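Local coordinates for prolyl-ACP dehydrogenase (Oscillatoria sp., PDB 4IRN), which oxidises the prolyl group carried on an acyl carrier protein, an FAD-dependent step in the biosynthesis of the cyanotoxin anatoxin-a, at residues A[340-344]-A[345-349]; A[277-280]-A[281-285]. All coordinates share one frame; numbering follows the deposited sequence.

Interaction 1: residues A[340-344]-A[345-349]; sequences AWMKE and NKQMA
Trp341 and Asn345 meet one turn apart, where helix 316-344 ends. The amide nitrogen ND2 of Asn345 lies 3.3 Å above the plane of the Trp341 ring, over its centre. Its N-H runs almost straight to Trp341 O, with ND2 and O 2.8 Å apart and an N-H...O angle of 177°. This donor comes from above the carbonyl plane, while Asn345 N reaches the same oxygen at 2.9 Å from within that plane. Two bonds thus grip one carbonyl oxygen, and the ND2 bond, in the plane of the amide, fixes how that group is turned, 32° from the indole. The indole lies beneath this amide because Trp341 CG is anti to its own backbone N (chi1 -175°). Further along the ring, Gln347 OE1 approaches CZ3 of Trp341 obliquely at 3.4 Å.

The backbone closes in a Schellman motif. Gln347 N bonds to Met342 O at 2.9 Å, and a weak bond of 3.3 Å joins Lys346 N to Lys343 O. Lys346 is the C-prime residue, with a positive phi. The chain then turns back, and Met342 packs its SD on CB of Ala349, 3.9 Å away. Ala349 is the N-cap of helix 350-375.

Outside this shell, Lys343 NZ has Glu277 as its partner. Glu344 OE1 takes the N-H of Ile101, at the start of helix 101-114. Trp341 also packs on Leu102 of that helix and on Ala39 of the second subunit.

Interaction 2: residues A[277-280]-A[281-285]; sequences EWER and GFILA
Near the end of helix 268-282, Glu279 O accepts from both Ile283 N at 2.9 Å and Phe282 N at 3.2 Å, an i to i+4 and an i to i+3 bond on one oxygen. Phe282 N stands well above the carbonyl plane. Just before it, the i to i+4 bonds from Gly281 N to Glu277 O and from Phe282 N to Trp278 O are both weak. A type I turn from Phe282 to Ala285 follows and leads into helix 285-304.

On one flank, Trp278 and Phe282 bring their rings together, with planes 35° apart. The touching atoms are Trp278 CE3 and Phe282 CE2, at 3.6 Å. Phe282 has CG anti to its carbonyl carbon (chi1 -53°), which lays the ring back along the helix. An edge of that ring also meets a backbone oxygen, with CD2 of Phe282 3.3 Å from Trp278 O. His274 meets the indole edge-to-face, and Trp129 lies against the phenyl ring.

On another flank, Glu279 and Ile283 run side by side and point the same way. Ile283 CD1 touches Glu279 CG at 4.0 Å. The carboxylate end of Glu279 goes on to Ser400, bonding its OG through OE2. Arg280 extends to Ser400 O and to Ser354 OG.

The contact is buried, and its polar ends are met by other parts of the fold. The side chain of Glu279 lies about 6 Å from the bound FAD and about 5 Å from that of His160, an FAD-binding residue. The Ser400 bond therefore helps to set where this carboxylate lies, near the flavin cofactor.

How the interactions relate
From the N terminus, interaction 2 comes first. It spans the end of helix 268-282 and the turn into helix 285-304. Interaction 1 follows in series, at the end of helix 316-344 and the loop into helix 350-375. Each closes only a local turn, and the two neither nest nor cross. Their centres are 12 Å apart, yet they touch. Glu277 OE2 forms a salt bridge with Lys343 NZ at 2.9 Å and probably accepts a hydrogen bond from Ala349 N. Phe282 CZ packs on Ala340 CA. Together these contacts tie three helices of the acyl-CoA dehydrogenase C-terminal region: 268-282, 316-344 and 350-375.

Interaction 1: residues A[340-344]-A[345-349]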
loop_
_atom_site.group_PDB
_atom_site.type_symbol
_atom_site.label_atom_id
_atom_site.label_comp_id
_atom_site.label_asym_id
_atom_site.label_seq_id
_atom_site.Cartn_x
_atom_site.Cartn_y
_atom_site.Cartn_z
ATOM N N ALA A 340 -15.823 -22.455 -5.374
ATOM C CA ALA A 340 -16.837 -23.393 -4.897
ATOM C C ALA A 340 -17.849 -23.705 -5.991
ATOM O O ALA A 340 -18.146 -24.875 -6.212
ATOM C CB ALA A 340 -17.538 -22.842 -3.657
ATOM N N TRP A 341 -18.313 -22.675 -6.724
ATOM C CA TRP A 341 -19.265 -22.818 -7.824
ATOM C C TRP A 341 -18.633 -23.599 -8.985
ATOM O O TRP A 341 -19.215 -24.584 -9.446
ATOM C CB TRP A 341 -19.758 -21.436 -8.302
ATOM C CG TRP A 341 -20.831 -21.507 -9.350
ATOM C CD1 TRP A 341 -22.172 -21.633 -9.137
ATOM C CD2 TRP A 341 -20.648 -21.508 -10.773
ATOM N NE1 TRP A 341 -22.840 -21.687 -10.338
ATOM C CE2 TRP A 341 -21.929 -21.619 -11.360
ATOM C CE3 TRP A 341 -19.522 -21.422 -11.616
ATOM C CZ2 TRP A 341 -22.121 -21.627 -12.746
ATOM C CZ3 TRP A 341 -19.714 -21.441 -12.992
ATOM C CH2 TRP A 341 -21.002 -21.541 -13.542
ATOM N N MET A 342 -17.443 -23.168 -9.438
ATOM C CA MET A 342 -16.697 -23.781 -10.537
ATOM C C MET A 342 -16.405 -25.260 -10.317
ATOM O O MET A 342 -16.634 -26.062 -11.224
ATOM C CB MET A 342 -15.395 -23.022 -10.781
ATOM C CG MET A 342 -15.596 -21.693 -11.457
ATOM S SD MET A 342 -14.013 -21.009 -11.953
ATOM C CE MET A 342 -13.772 -21.872 -13.500
ATOM N N LYS A 343 -15.910 -25.623 -9.106
ATOM C CA LYS A 343 -15.611 -27.007 -8.734
ATOM C C LYS A 343 -16.874 -27.869 -8.627
ATOM O O LYS A 343 -16.822 -29.063 -8.942
ATOM C CB LYS A 343 -14.743 -27.088 -7.468
ATOM C CG LYS A 343 -13.235 -27.063 -7.741
ATOM C CD LYS A 343 -12.775 -28.152 -8.720
ATOM C CE LYS A 343 -11.336 -28.527 -8.519
ATOM N NZ LYS A 343 -10.953 -29.691 -9.361
ATOM N N GLU A 344 -18.011 -27.253 -8.233
ATOM C CA GLU A 344 -19.312 -27.914 -8.153
ATOM C C GLU A 344 -19.770 -28.247 -9.575
ATOM O O GLU A 344 -20.242 -29.358 -9.813
ATOM C CB GLU A 344 -20.332 -27.025 -7.401
ATOM C CG GLU A 344 -21.752 -27.571 -7.273
ATOM C CD GLU A 344 -21.985 -28.915 -6.607
ATOM O OE1 GLU A 344 -21.131 -29.360 -5.806
ATOM O OE2 GLU A 344 -23.068 -29.499 -6.845
ATOM N N ASN A 345 -19.555 -27.307 -10.522
ATOM C CA ASN A 345 -19.906 -27.453 -11.938
ATOM C C ASN A 345 -18.790 -28.163 -12.744
ATOM O O ASN A 345 -18.687 -27.986 -13.965
ATOM C CB ASN A 345 -20.315 -26.094 -12.534
ATOM C CG ASN A 345 -21.636 -25.574 -11.998
ATOM O OD1 ASN A 345 -22.694 -25.756 -12.601
ATOM N ND2 ASN A 345 -21.613 -24.923 -10.843
ATOM N N LYS A 346 -17.963 -28.972 -12.035
ATOM C CA LYS A 346 -16.868 -29.817 -12.543
ATOM C C LYS A 346 -15.903 -29.140 -13.537
ATOM O O LYS A 346 -15.467 -29.763 -14.509
ATOM C CB LYS A 346 -17.421 -31.161 -13.084
ATOM C CG LYS A 346 -18.403 -31.886 -12.156
ATOM C CD LYS A 346 -17.736 -32.906 -11.245
ATOM C CE LYS A 346 -18.729 -33.660 -10.401
ATOM N NZ LYS A 346 -18.109 -34.863 -9.784
ATOM N N GLN A 347 -15.561 -27.866 -13.272
ATOM C CA GLN A 347 -14.637 -27.071 -14.093
ATOM C C GLN A 347 -13.240 -27.023 -13.494
ATOM O O GLN A 347 -13.083 -27.147 -12.270
ATOM C CB GLN A 347 -15.172 -25.644 -14.294
ATOM C CG GLN A 347 -16.410 -25.561 -15.178
ATOM C CD GLN A 347 -16.833 -24.133 -15.376
ATOM O OE1 GLN A 347 -17.360 -23.485 -14.465
ATOM N NE2 GLN A 347 -16.613 -23.611 -16.577
ATOM N N MET A 348 -12.212 -26.834 -14.374
ATOM C CA MET A 348 -10.820 -26.712 -13.958
ATOM C C MET A 348 -10.639 -25.280 -13.430
ATOM O O MET A 348 -10.765 -24.310 -14.199
ATOM C CB MET A 348 -9.883 -26.979 -15.147
ATOM C CG MET A 348 -8.432 -27.268 -14.748
ATOM S SD MET A 348 -7.409 -25.857 -14.221
ATOM C CE MET A 348 -7.188 -25.019 -15.758
ATOM N N ALA A 349 -10.387 -25.161 -12.090
ATOM C CA ALA A 349 -10.279 -23.852 -11.463
ATOM C C ALA A 349 -8.948 -23.577 -10.737
ATOM O O ALA A 349 -8.965 -23.001 -9.644
ATOM C CB ALA A 349 -11.467 -23.627 -10.533
#

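Interaction 2: residues A[277-280]-A[281-285]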
loop_
_atom_site.group_PDB
_atom_site.type_symbol
_atom_site.label_atom_id
_atom_site.label_comp_id
_atom_site.label_asym_id
_atom_site.label_seq_id
_atom_site.Cartn_x
_atom_site.Cartn_y
_atom_site.Cartn_z
ATOM N N GLU A 277 -5.749 -27.479 -6.682
ATOM C CA GLU A 277 -7.019 -26.817 -7.001
ATOM C C GLU A 277 -7.917 -26.812 -5.737
ATOM O O GLU A 277 -8.370 -25.750 -5.313
ATOM C CB GLU A 277 -7.736 -27.560 -8.131
ATOM C CG GLU A 277 -7.736 -26.833 -9.449
ATOM C CD GLU A 277 -8.233 -27.710 -10.573
ATOM O OE1 GLU A 277 -7.399 -28.399 -11.204
ATOM O OE2 GLU A 277 -9.460 -27.720 -10.815
ATOM N N TRP A 278 -8.112 -27.995 -5.110
ATOM C CA TRP A 278 -8.941 -28.154 -3.916
ATOM C C TRP A 278 -8.312 -27.509 -2.704
ATOM O O TRP A 278 -9.025 -26.888 -1.907
ATOM C CB TRP A 278 -9.239 -29.639 -3.642
ATOM C CG TRP A 278 -10.104 -30.282 -4.692
ATOM C CD1 TRP A 278 -9.688 -31.081 -5.714
ATOM C CD2 TRP A 278 -11.520 -30.125 -4.858
ATOM N NE1 TRP A 278 -10.757 -31.432 -6.506
ATOM C CE2 TRP A 278 -11.894 -30.864 -6.000
ATOM C CE3 TRP A 278 -12.511 -29.418 -4.160
ATOM C CZ2 TRP A 278 -13.212 -30.929 -6.453
ATOM C CZ3 TRP A 278 -13.826 -29.503 -4.596
ATOM C CH2 TRP A 278 -14.164 -30.252 -5.730
ATOM N N GLU A 279 -6.977 -27.643 -2.562
ATOM C CA GLU A 279 -6.240 -27.089 -1.426
ATOM C C GLU A 279 -6.296 -25.566 -1.407
ATOM O O GLU A 279 -6.886 -25.002 -0.489
ATOM C CB GLU A 279 -4.796 -27.587 -1.418
ATOM C CG GLU A 279 -4.138 -27.575 -0.048
ATOM C CD GLU A 279 -2.682 -28.007 -0.052
ATOM O OE1 GLU A 279 -2.349 -28.990 -0.756
ATOM O OE2 GLU A 279 -1.876 -27.373 0.667
ATOM N N ARG A 280 -5.743 -24.911 -2.439
ATOM C CA ARG A 280 -5.691 -23.449 -2.565
ATOM C C ARG A 280 -7.046 -22.775 -2.426
ATOM O O ARG A 280 -7.153 -21.767 -1.732
ATOM C CB ARG A 280 -5.002 -23.016 -3.875
ATOM C CG ARG A 280 -3.508 -23.257 -3.871
ATOM C CD ARG A 280 -2.916 -23.113 -5.248
ATOM N NE ARG A 280 -1.486 -23.426 -5.242
ATOM C CZ ARG A 280 -0.682 -23.284 -6.290
ATOM N NH1 ARG A 280 -1.155 -22.833 -7.443
ATOM N NH2 ARG A 280 0.605 -23.577 -6.187
ATOM N N GLY A 281 -8.064 -23.356 -3.051
ATOM C CA GLY A 281 -9.407 -22.802 -3.038
ATOM C C GLY A 281 -10.221 -23.023 -1.778
ATOM O O GLY A 281 -11.128 -22.234 -1.506
ATOM N N PHE A 282 -9.944 -24.107 -1.010
ATOM C CA PHE A 282 -10.759 -24.447 0.156
ATOM C C PHE A 282 -10.106 -24.526 1.535
ATOM O O PHE A 282 -10.832 -24.573 2.533
ATOM C CB PHE A 282 -11.656 -25.657 -0.155
ATOM C CG PHE A 282 -12.464 -25.444 -1.415
ATOM C CD1 PHE A 282 -13.540 -24.568 -1.428
ATOM C CD2 PHE A 282 -12.100 -26.059 -2.605
ATOM C CE1 PHE A 282 -14.239 -24.324 -2.601
ATOM C CE2 PHE A 282 -12.809 -25.817 -3.776
ATOM C CZ PHE A 282 -13.869 -24.948 -3.764
ATOM N N ILE A 283 -8.761 -24.518 1.613
ATOM C CA ILE A 283 -8.048 -24.545 2.897
ATOM C C ILE A 283 -8.320 -23.265 3.722
ATOM O O ILE A 283 -8.277 -23.311 4.952
ATOM C CB ILE A 283 -6.528 -24.857 2.723
ATOM C CG1 ILE A 283 -5.915 -25.471 3.991
ATOM C CG2 ILE A 283 -5.712 -23.647 2.219
ATOM C CD1 ILE A 283 -4.949 -26.617 3.726
ATOM N N LEU A 284 -8.624 -22.144 3.038
ATOM C CA LEU A 284 -8.866 -20.838 3.649
ATOM C C LEU A 284 -10.346 -20.451 3.733
ATOM O O LEU A 284 -10.657 -19.300 4.043
ATOM C CB LEU A 284 -8.028 -19.748 2.937
ATOM C CG LEU A 284 -6.499 -19.822 3.083
ATOM C CD1 LEU A 284 -5.834 -18.673 2.351
ATOM C CD2 LEU A 284 -6.075 -19.812 4.542
ATOM N N ALA A 285 -11.256 -21.415 3.484
ATOM C CA ALA A 285 -12.701 -21.204 3.557
ATOM C C ALA A 285 -13.090 -20.812 4.984
ATOM O O ALA A 285 -13.876 -19.879 5.173
ATOM C CB ALA A 285 -13.438 -22.465 3.137
#